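Long-range contacts in hypothetical protein (Vibrio cholerae, PDB 1XPJ), which is of unknown function but, as a member of the haloacid dehalogenase superfamily, is probably a hydrolase, perhaps one acting in capsular polysaccharide biosynthesis: residues Asp7-Leu12 and Thr47-Arg52; Glu31-Tyr36 and His76-Asp81; Glu42-Thr47 and Tyr80-Val85. One frame throughout, in Å; residues are numbered along the deposited sequence. Where two conformers were deposited one is given.

Contact 1 of 3, residues Asp7-Leu12 and Thr47-Arg52; sequences DLDGTL and TARNMR
Arg49 sets off toward Asp9 with CG anti to its backbone N (chi1 -176°), and a bend at chi3 (-72°) brings NE round to the carboxylate, whose CG stands beside the backbone N of Asp9. The guanidinium grips this group side-on. NE points almost straight at the syn lone pair of Asp9 OD2, 3.1 Å away with 172° at the hydrogen, while NH2 donates to Asp9 OD1 at 2.8 Å from somewhat above the carboxylate plane. With one nitrogen on each oxygen and the two groups nearly coplanar, the salt bridge restrains the rotation of both. Leu8 adds an apolar partner to one face of the guanidinium: its CD2 lies off-centre over the group, 3.4 Å from Arg49 NH2, and its CB packs against Thr47 CB at 3.9 Å.

Asp7, Asp9 and Thr11 fit the DxDx(T/V) pattern of haloacid dehalogenase-like proteins, in which the first aspartate is typically the nucleophile and the second the general acid-base; those roles are only inferred here. Thr47, in the segment 47-52 that faces this loop, probably corresponds to the hydroxyl residue of the family's second motif. Its OG1 accepts from Arg49 N at 2.9 Å, forming an ST turn that leads into the type II turn Ala48-Met51.

One water links Asp7 OD1, Asp9 N, Asp9 OD2 and Thr47 OG1, the last at 2.7 Å. Another donates to Asp7 OD1 at 2.6 Å and accepts from Ala48 N. Beyond the two loops, Tyr20 makes a cation-pi contact with Arg49, Ile69 of helix 66-75 packs on Leu8 and Thr47, and Asp99 of a neighbouring subunit packs on Asp7.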
loop_
_atom_site.group_PDB
_atom_site.type_symbol
_atom_site.label_atom_id
_atom_site.label_comp_id
_atom_site.label_asym_id
_atom_site.label_seq_id
_atom_site.Cartn_x
_atom_site.Cartn_y
_atom_site.Cartn_z
ATOM N N ASP A 7 6.479 9.391 -13.420
ATOM C CA ASP A 7 5.438 10.254 -12.880
ATOM C C ASP A 7 4.458 10.601 -14.018
ATOM O O ASP A 7 4.785 10.429 -15.203
ATOM C CB ASP A 7 6.103 11.505 -12.314
ATOM C CG ASP A 7 5.158 12.386 -11.520
ATOM O OD1 ASP A 7 4.302 11.878 -10.775
ATOM O OD2 ASP A 7 5.225 13.636 -11.568
ATOM N N LEU A 8 3.258 11.077 -13.682
ATOM C CA LEU A 8 2.266 11.311 -14.719
ATOM C C LEU A 8 2.113 12.799 -15.023
ATOM O O LEU A 8 2.456 13.222 -16.126
ATOM C CB LEU A 8 0.934 10.659 -14.332
ATOM C CG LEU A 8 -0.349 10.867 -15.138
ATOM C CD1 LEU A 8 -0.209 10.408 -16.585
ATOM C CD2 LEU A 8 -1.466 10.092 -14.439
ATOM N N ASP A 9 1.609 13.572 -14.052
ATOM C CA ASP A 9 1.346 14.994 -14.222
ATOM C C ASP A 9 2.633 15.820 -14.240
ATOM O O ASP A 9 3.380 15.846 -13.260
ATOM C CB ASP A 9 0.411 15.509 -13.110
ATOM C CG ASP A 9 -0.952 14.817 -13.113
ATOM O OD1 ASP A 9 -1.662 14.886 -14.128
ATOM O OD2 ASP A 9 -1.405 14.180 -12.144
ATOM N N GLY A 10 2.884 16.504 -15.350
ATOM C CA GLY A 10 4.085 17.304 -15.497
ATOM C C GLY A 10 5.220 16.562 -16.183
ATOM O O GLY A 10 6.176 17.188 -16.639
ATOM N N THR A 11 5.116 15.235 -16.249
ATOM C CA THR A 11 6.139 14.412 -16.891
ATOM C C THR A 11 5.606 13.909 -18.211
ATOM O O THR A 11 6.237 14.098 -19.246
ATOM C CB THR A 11 6.515 13.211 -15.988
ATOM O OG1 THR A 11 7.291 13.687 -14.891
ATOM C CG2 THR A 11 7.473 12.240 -16.697
ATOM N N LEU A 12 4.441 13.265 -18.171
ATOM C CA LEU A 12 3.775 12.834 -19.393
ATOM C C LEU A 12 2.766 13.885 -19.887
ATOM O O LEU A 12 2.314 13.812 -21.028
ATOM C CB LEU A 12 3.107 11.477 -19.180
ATOM C CG LEU A 12 3.898 10.204 -19.496
ATOM C CD1 LEU A 12 5.400 10.427 -19.517
ATOM C CD2 LEU A 12 3.543 9.079 -18.530
ATOM N N THR A 47 1.826 7.638 -9.695
ATOM C CA THR A 47 1.299 8.999 -9.582
ATOM C C THR A 47 0.636 9.283 -8.249
ATOM O O THR A 47 -0.023 8.408 -7.673
ATOM C CB THR A 47 0.305 9.298 -10.738
ATOM O OG1 THR A 47 -0.362 10.553 -10.501
ATOM C CG2 THR A 47 -0.838 8.274 -10.747
ATOM N N ALA A 48 0.814 10.518 -7.772
ATOM C CA ALA A 48 0.121 11.052 -6.593
ATOM C C ALA A 48 -1.235 11.714 -6.918
ATOM O O ALA A 48 -1.862 12.317 -6.031
ATOM C CB ALA A 48 1.020 12.030 -5.858
ATOM N N ARG A 49 -1.678 11.617 -8.174
ATOM C CA ARG A 49 -2.906 12.298 -8.622
ATOM C C ARG A 49 -4.100 12.001 -7.729
ATOM O O ARG A 49 -4.371 10.844 -7.429
ATOM C CB ARG A 49 -3.263 11.915 -10.064
ATOM C CG ARG A 49 -4.479 12.687 -10.585
ATOM C CD ARG A 49 -4.929 12.288 -11.977
ATOM N NE ARG A 49 -4.010 12.734 -13.026
ATOM C CZ ARG A 49 -4.163 12.458 -14.317
ATOM N NH1 ARG A 49 -5.198 11.728 -14.729
ATOM N NH2 ARG A 49 -3.278 12.902 -15.199
ATOM N N ASN A 50 -4.800 13.059 -7.323
ATOM C CA ASN A 50 -5.958 12.987 -6.435
ATOM C C ASN A 50 -5.703 12.570 -4.968
ATOM O O ASN A 50 -6.656 12.348 -4.203
ATOM C CB ASN A 50 -7.111 12.184 -7.058
ATOM C CG ASN A 50 -7.803 12.930 -8.191
ATOM O OD1 ASN A 50 -7.644 14.144 -8.358
ATOM N ND2 ASN A 50 -8.597 12.209 -8.956
ATOM N N MET A 51 -4.431 12.480 -4.579
ATOM C CA MET A 51 -4.065 12.279 -3.188
ATOM C C MET A 51 -4.459 13.499 -2.349
ATOM O O MET A 51 -4.908 13.376 -1.226
ATOM C CB MET A 51 -2.589 11.971 -2.958
ATOM C CG MET A 51 -2.188 10.580 -3.443
ATOM S SD MET A 51 -1.881 9.516 -2.031
ATOM C CE MET A 51 -3.435 8.610 -2.038
ATOM N N ARG A 52 -4.312 14.693 -2.922
ATOM C CA ARG A 52 -4.731 15.914 -2.230
ATOM C C ARG A 52 -6.255 15.909 -2.074
ATOM O O ARG A 52 -6.761 15.898 -0.950
ATOM C CB ARG A 52 -4.248 17.171 -2.960
ATOM C CG ARG A 52 -4.217 18.394 -2.079
ATOM C CD ARG A 52 -5.131 19.522 -2.513
ATOM N NE ARG A 52 -4.451 20.471 -3.390
ATOM C CZ ARG A 52 -4.669 21.788 -3.381
ATOM N NH1 ARG A 52 -5.551 22.324 -2.533
ATOM N NH2 ARG A 52 -3.999 22.573 -4.222
HETATM O O HOH W 1 2.825 12.434 -8.650
HETATM O O HOH W 2 1.267 12.603 -11.281
#

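Contact 2 of 3, residues Glu31-Tyr36 and His76-Asp81; sequences EQLREY and HQVPYD
Gln77, the C-prime residue of the Schellman motif that ends helix 66-75, presents its carbonyl to Arg34 on helix 27-38. With its positive phi, Gln77 closes the motif, Val78 N bonding to Leu73 O and Gln77 N to Asp74 O. Arg34 NH2 donates to Gln77 O at 2.9 Å, but the bond is weak, bent to 130° at the hydrogen, and the oxygen approaches the guanidinium obliquely. Gln77 CB lies near the guanidinium plane, 3.2 Å from Arg34 NH2. On the other side of the group, Arg34 NH1 forms a salt bridge with Glu31 OE1 at 2.7 Å, one helical turn back. A long arginine suits this partly exposed place: its polar head is shared between a carboxylate of its own helix and a carbonyl of the facing loop.

Its aliphatic stem does different work. CG, anti to the carbonyl carbon (chi1 -71°), rests on the proline ring, 4.0 Å from Pro79 CG, and the two side chains cross at about a right angle. The compact, rigid ring thus fits against the helix, and Pro79 CG also lies 4.3 Å from Leu33 CB. Deeper in, Leu33 CD2 touches Val78 CG1 at 3.9 Å. The valine's CB points away from the helix, yet CG1 still makes this contact.

Leu33 also packs on Leu4 and Val6 of strand 3-6 and on Ile43 of strand 42-47, while Val78 packs back on Leu73. The loop between helix 66-75 and strand 82-85 therefore runs beside helix 27-38, whose Leu33 packs against the central sheet.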
loop_
_atom_site.group_PDB
_atom_site.type_symbol
_atom_site.label_atom_id
_atom_site.label_comp_id
_atom_site.label_asym_id
_atom_site.label_seq_id
_atom_site.Cartn_x
_atom_site.Cartn_y
_atom_site.Cartn_z
ATOM N N GLU A 31 7.433 9.765 -26.608
ATOM C CA GLU A 31 8.203 9.134 -27.685
ATOM C C GLU A 31 9.478 8.469 -27.140
ATOM O O GLU A 31 9.861 7.367 -27.568
ATOM C CB GLU A 31 8.529 10.152 -28.785
ATOM C CG GLU A 31 9.205 9.567 -30.031
ATOM C CD GLU A 31 8.341 8.555 -30.793
ATOM O OE1 GLU A 31 7.094 8.645 -30.742
ATOM O OE2 GLU A 31 8.916 7.661 -31.455
ATOM N N GLN A 32 10.113 9.128 -26.175
ATOM C CA GLN A 32 11.281 8.538 -25.538
ATOM C C GLN A 32 10.916 7.261 -24.745
ATOM O O GLN A 32 11.676 6.295 -24.748
ATOM C CB GLN A 32 12.037 9.565 -24.697
ATOM C CG GLN A 32 13.435 9.112 -24.284
ATOM C CD GLN A 32 14.493 9.323 -25.358
ATOM O OE1 GLN A 32 14.364 8.821 -26.470
ATOM N NE2 GLN A 32 15.540 10.065 -25.027
ATOM N N LEU A 33 9.745 7.250 -24.106
ATOM C CA LEU A 33 9.237 6.053 -23.426
ATOM C C LEU A 33 9.127 4.875 -24.398
ATOM O O LEU A 33 9.446 3.739 -24.043
ATOM C CB LEU A 33 7.871 6.323 -22.765
ATOM C CG LEU A 33 7.564 5.908 -21.333
ATOM C CD1 LEU A 33 8.734 6.205 -20.413
ATOM C CD2 LEU A 33 6.320 6.643 -20.859
ATOM N N ARG A 34 8.671 5.151 -25.619
ATOM C CA ARG A 34 8.561 4.129 -26.675
ATOM C C ARG A 34 9.926 3.509 -27.048
ATOM O O ARG A 34 10.037 2.290 -27.255
ATOM C CB ARG A 34 7.902 4.721 -27.927
ATOM C CG ARG A 34 6.415 5.020 -27.793
ATOM C CD ARG A 34 5.653 4.956 -29.110
ATOM N NE ARG A 34 4.300 5.490 -28.980
ATOM C CZ ARG A 34 3.943 6.734 -29.292
ATOM N NH1 ARG A 34 4.835 7.598 -29.762
ATOM N NH2 ARG A 34 2.687 7.120 -29.129
ATOM N N GLU A 35 10.955 4.351 -27.142
ATOM C CA GLU A 35 12.299 3.892 -27.488
ATOM C C GLU A 35 12.880 3.010 -26.383
ATOM O O GLU A 35 13.524 2.000 -26.671
ATOM C CB GLU A 35 13.239 5.070 -27.759
ATOM C CG GLU A 35 12.828 5.912 -28.953
ATOM C CD GLU A 35 13.890 5.965 -30.036
ATOM O OE1 GLU A 35 14.079 7.058 -30.618
ATOM O OE2 GLU A 35 14.532 4.921 -30.315
ATOM N N TYR A 36 12.649 3.398 -25.127
ATOM C CA TYR A 36 13.076 2.594 -23.987
ATOM C C TYR A 36 12.313 1.271 -23.878
ATOM O O TYR A 36 12.908 0.242 -23.542
ATOM C CB TYR A 36 12.986 3.380 -22.673
ATOM C CG TYR A 36 14.187 4.267 -22.427
ATOM C CD1 TYR A 36 14.340 5.480 -23.122
ATOM C CD2 TYR A 36 15.165 3.911 -21.499
ATOM C CE1 TYR A 36 15.426 6.295 -22.911
ATOM C CE2 TYR A 36 16.266 4.736 -21.277
ATOM C CZ TYR A 36 16.382 5.928 -21.988
ATOM O OH TYR A 36 17.451 6.747 -21.784
ATOM N N HIS A 76 -3.507 8.488 -25.930
ATOM C CA HIS A 76 -2.262 9.088 -26.380
ATOM C C HIS A 76 -1.155 8.089 -26.702
ATOM O O HIS A 76 -0.012 8.482 -26.941
ATOM C CB HIS A 76 -1.823 10.147 -25.372
ATOM C CG HIS A 76 -2.769 11.303 -25.305
ATOM N ND1 HIS A 76 -2.963 12.162 -26.365
ATOM C CD2 HIS A 76 -3.615 11.712 -24.330
ATOM C CE1 HIS A 76 -3.872 13.065 -26.037
ATOM N NE2 HIS A 76 -4.288 12.811 -24.810
ATOM N N GLN A 77 -1.516 6.804 -26.743
ATOM C CA GLN A 77 -0.601 5.733 -27.146
ATOM C C GLN A 77 0.645 5.728 -26.261
ATOM O O GLN A 77 1.776 5.635 -26.749
ATOM C CB GLN A 77 -0.217 5.849 -28.643
ATOM C CG GLN A 77 -1.390 6.174 -29.583
ATOM C CD GLN A 77 -1.933 4.950 -30.299
ATOM O OE1 GLN A 77 -1.910 4.884 -31.532
ATOM N NE2 GLN A 77 -2.424 3.981 -29.533
ATOM N N VAL A 78 0.436 5.862 -24.952
ATOM C CA VAL A 78 1.530 5.800 -23.996
ATOM C C VAL A 78 1.696 4.335 -23.607
ATOM O O VAL A 78 0.736 3.705 -23.156
ATOM C CB VAL A 78 1.255 6.651 -22.757
ATOM C CG1 VAL A 78 2.521 6.776 -21.867
ATOM C CG2 VAL A 78 0.727 8.010 -23.161
ATOM N N PRO A 79 2.890 3.774 -23.820
ATOM C CA PRO A 79 3.137 2.382 -23.436
ATOM C C PRO A 79 3.240 2.327 -21.915
ATOM O O PRO A 79 3.764 3.270 -21.286
ATOM C CB PRO A 79 4.478 2.054 -24.112
ATOM C CG PRO A 79 5.158 3.373 -24.334
ATOM C CD PRO A 79 4.086 4.416 -24.405
ATOM N N TYR A 80 2.692 1.271 -21.322
ATOM C CA TYR A 80 2.774 1.076 -19.877
ATOM C C TYR A 80 2.513 -0.388 -19.597
ATOM O O TYR A 80 1.664 -1.000 -20.231
ATOM C CB TYR A 80 1.786 1.990 -19.102
ATOM C CG TYR A 80 0.323 1.732 -19.407
ATOM C CD1 TYR A 80 -0.448 0.881 -18.595
ATOM C CD2 TYR A 80 -0.289 2.317 -20.525
ATOM C CE1 TYR A 80 -1.819 0.620 -18.896
ATOM C CE2 TYR A 80 -1.634 2.077 -20.837
ATOM C CZ TYR A 80 -2.395 1.225 -20.022
ATOM O OH TYR A 80 -3.720 0.996 -20.340
ATOM N N ASP A 81 3.278 -0.925 -18.648
ATOM C CA ASP A 81 3.097 -2.273 -18.126
ATOM C C ASP A 81 2.447 -2.299 -16.754
ATOM O O ASP A 81 1.876 -3.312 -16.383
ATOM C CB ASP A 81 4.434 -2.977 -18.041
ATOM C CG ASP A 81 5.103 -3.068 -19.366
ATOM O OD1 ASP A 81 4.690 -3.928 -20.174
ATOM O OD2 ASP A 81 6.037 -2.314 -19.692
#

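Contact 3 of 3, residues Glu42-Thr47 and Tyr80-Val85; sequences EIVIST and YDEILV
Ile43 is held to the start of 80-85 at both its backbone N and O. Its N donates to the anti lone pair of Asp81 OD2 at 3.0 Å, a side chain standing in for a strand carbonyl. Its O accepts twice, from Asp81 N at 2.9 Å and from Glu82 N at 3.2 Å. Aspartate suits this place because its short side chain carries a carboxylate oxygen back to Ile43 N.

Regular parallel pairing follows: Ile45 N bonds to Glu82 O, Leu84 N to Ile45 O at 2.8 Å and Thr47 N to Leu84 O. Apolar side chains meet on both faces. Val44 CG1 meets Leu84 CD1 at 3.7 Å on one; on the face of Ile45, its CG1 meets Tyr80 CB at 3.8 Å, and the Tyr80 hydroxyl bonds to Asp74 OD1.

Glu42 OE1 and Glu82 OE2 stand 4.6 Å apart, and one water donates to both. Glu82 OE2 also accepts from Asn57 ND2 of a neighbouring subunit, and Ile83 O from Asn62 ND2 of that subunit. The water and the neighbouring subunit's Asn57 probably ease repulsion between the two carboxylates, so the outer strand's polar groups serve the assembly as well as the sheet.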
loop_
_atom_site.group_PDB
_atom_site.type_symbol
_atom_site.label_atom_id
_atom_site.label_comp_id
_atom_site.label_asym_id
_atom_site.label_seq_id
_atom_site.Cartn_x
_atom_site.Cartn_y
_atom_site.Cartn_z
ATOM N N GLU A 42 10.579 -2.066 -18.819
ATOM C CA GLU A 42 9.187 -2.052 -18.416
ATOM C C GLU A 42 8.810 -0.644 -17.972
ATOM O O GLU A 42 9.623 0.036 -17.330
ATOM C CB GLU A 42 8.968 -3.024 -17.263
ATOM C CG GLU A 42 9.255 -4.489 -17.597
ATOM C CD GLU A 42 9.354 -5.362 -16.346
ATOM O OE1 GLU A 42 8.482 -5.223 -15.454
ATOM O OE2 GLU A 42 10.304 -6.181 -16.239
ATOM N N ILE A 43 7.592 -0.198 -18.298
ATOM C CA ILE A 43 7.177 1.163 -17.970
ATOM C C ILE A 43 6.131 1.165 -16.842
ATOM O O ILE A 43 5.030 0.614 -17.003
ATOM C CB ILE A 43 6.585 1.878 -19.221
ATOM C CG1 ILE A 43 7.458 1.707 -20.494
ATOM C CG2 ILE A 43 6.191 3.330 -18.879
ATOM C CD1 ILE A 43 8.767 2.451 -20.549
ATOM N N VAL A 44 6.457 1.810 -15.725
ATOM C CA VAL A 44 5.539 1.888 -14.583
ATOM C C VAL A 44 5.096 3.341 -14.367
ATOM O O VAL A 44 5.908 4.196 -14.009
ATOM C CB VAL A 44 6.193 1.333 -13.279
ATOM C CG1 VAL A 44 5.260 1.503 -12.070
ATOM C CG2 VAL A 44 6.617 -0.145 -13.439
ATOM N N ILE A 45 3.820 3.622 -14.590
ATOM C CA ILE A 45 3.283 4.930 -14.298
ATOM C C ILE A 45 2.947 4.950 -12.796
ATOM O O ILE A 45 2.208 4.097 -12.309
ATOM C CB ILE A 45 2.015 5.222 -15.167
ATOM C CG1 ILE A 45 2.205 4.807 -16.632
ATOM C CG2 ILE A 45 1.549 6.681 -15.013
ATOM C CD1 ILE A 45 3.251 5.561 -17.417
ATOM N N SER A 46 3.517 5.907 -12.073
ATOM C CA SER A 46 3.372 6.006 -10.628
ATOM C C SER A 46 2.944 7.425 -10.366
ATOM O O SER A 46 3.624 8.343 -10.801
ATOM C CB SER A 46 4.733 5.766 -9.983
ATOM O OG SER A 46 4.624 5.278 -8.663
ATOM N N THR A 47 1.826 7.638 -9.695
ATOM C CA THR A 47 1.299 8.999 -9.582
ATOM C C THR A 47 0.636 9.283 -8.249
ATOM O O THR A 47 -0.023 8.408 -7.673
ATOM C CB THR A 47 0.305 9.298 -10.738
ATOM O OG1 THR A 47 -0.362 10.553 -10.501
ATOM C CG2 THR A 47 -0.838 8.274 -10.747
ATOM N N TYR A 80 2.692 1.271 -21.322
ATOM C CA TYR A 80 2.774 1.076 -19.877
ATOM C C TYR A 80 2.513 -0.388 -19.597
ATOM O O TYR A 80 1.664 -1.000 -20.231
ATOM C CB TYR A 80 1.786 1.990 -19.102
ATOM C CG TYR A 80 0.323 1.732 -19.407
ATOM C CD1 TYR A 80 -0.448 0.881 -18.595
ATOM C CD2 TYR A 80 -0.289 2.317 -20.525
ATOM C CE1 TYR A 80 -1.819 0.620 -18.896
ATOM C CE2 TYR A 80 -1.634 2.077 -20.837
ATOM C CZ TYR A 80 -2.395 1.225 -20.022
ATOM O OH TYR A 80 -3.720 0.996 -20.340
ATOM N N ASP A 81 3.278 -0.925 -18.648
ATOM C CA ASP A 81 3.097 -2.273 -18.126
ATOM C C ASP A 81 2.447 -2.299 -16.754
ATOM O O ASP A 81 1.876 -3.312 -16.383
ATOM C CB ASP A 81 4.434 -2.977 -18.041
ATOM C CG ASP A 81 5.103 -3.068 -19.366
ATOM O OD1 ASP A 81 4.690 -3.928 -20.174
ATOM O OD2 ASP A 81 6.037 -2.314 -19.692
ATOM N N GLU A 82 2.544 -1.202 -16.001
ATOM C CA GLU A 82 1.918 -1.109 -14.679
ATOM C C GLU A 82 1.410 0.297 -14.426
ATOM O O GLU A 82 1.985 1.253 -14.937
ATOM C CB GLU A 82 2.911 -1.445 -13.559
ATOM C CG GLU A 82 3.273 -2.918 -13.400
ATOM C CD GLU A 82 4.376 -3.121 -12.374
ATOM O OE1 GLU A 82 4.462 -2.307 -11.417
ATOM O OE2 GLU A 82 5.149 -4.091 -12.503
ATOM N N ILE A 83 0.333 0.419 -13.651
ATOM C CA ILE A 83 -0.046 1.696 -13.072
ATOM C C ILE A 83 -0.122 1.567 -11.551
ATOM O O ILE A 83 -0.663 0.589 -11.034
ATOM C CB ILE A 83 -1.387 2.219 -13.614
ATOM C CG1 ILE A 83 -1.434 2.155 -15.138
ATOM C CG2 ILE A 83 -1.604 3.646 -13.145
ATOM C CD1 ILE A 83 -2.829 2.444 -15.708
ATOM N N LEU A 84 0.433 2.560 -10.857
ATOM C CA LEU A 84 0.520 2.573 -9.413
ATOM C C LEU A 84 -0.004 3.930 -8.957
ATOM O O LEU A 84 0.503 4.958 -9.386
ATOM C CB LEU A 84 1.982 2.396 -8.974
ATOM C CG LEU A 84 2.719 1.043 -9.152
ATOM C CD1 LEU A 84 4.109 1.133 -8.535
ATOM C CD2 LEU A 84 1.959 -0.139 -8.533
ATOM N N VAL A 85 -1.028 3.931 -8.110
ATOM C CA VAL A 85 -1.556 5.175 -7.568
ATOM C C VAL A 85 -1.152 5.214 -6.101
ATOM O O VAL A 85 -0.596 4.243 -5.607
ATOM C CB VAL A 85 -3.086 5.284 -7.738
ATOM C CG1 VAL A 85 -3.443 5.601 -9.159
ATOM C CG2 VAL A 85 -3.794 3.995 -7.267
HETATM O O HOH W 3 5.733 -4.988 -14.923
#

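The contacts share one Rossmann-like core. Contact 3 pairs two strands of the parallel sheet; contact 1 joins the loop that follows one of them, through the shared Thr47, to the loop after strand 3-6, and contact 2 packs helix 27-38 against the loop before strand 82-85, joined to contact 3 through Tyr80 and Asp81. Their centres are about 11 Å apart, except for about 17 Å between contacts 1 and 2. Even these two meet, Leu12 CD1 lying 4.1 Å from Leu33 CD2, and Leu12 CD2 comes within 3.7 Å of Ile45 CD1. The presumed active site lies at contact 1, where a bound tartrate, probably from the crystallisation liquor, sits about 4 Å from the Arg49 side chain.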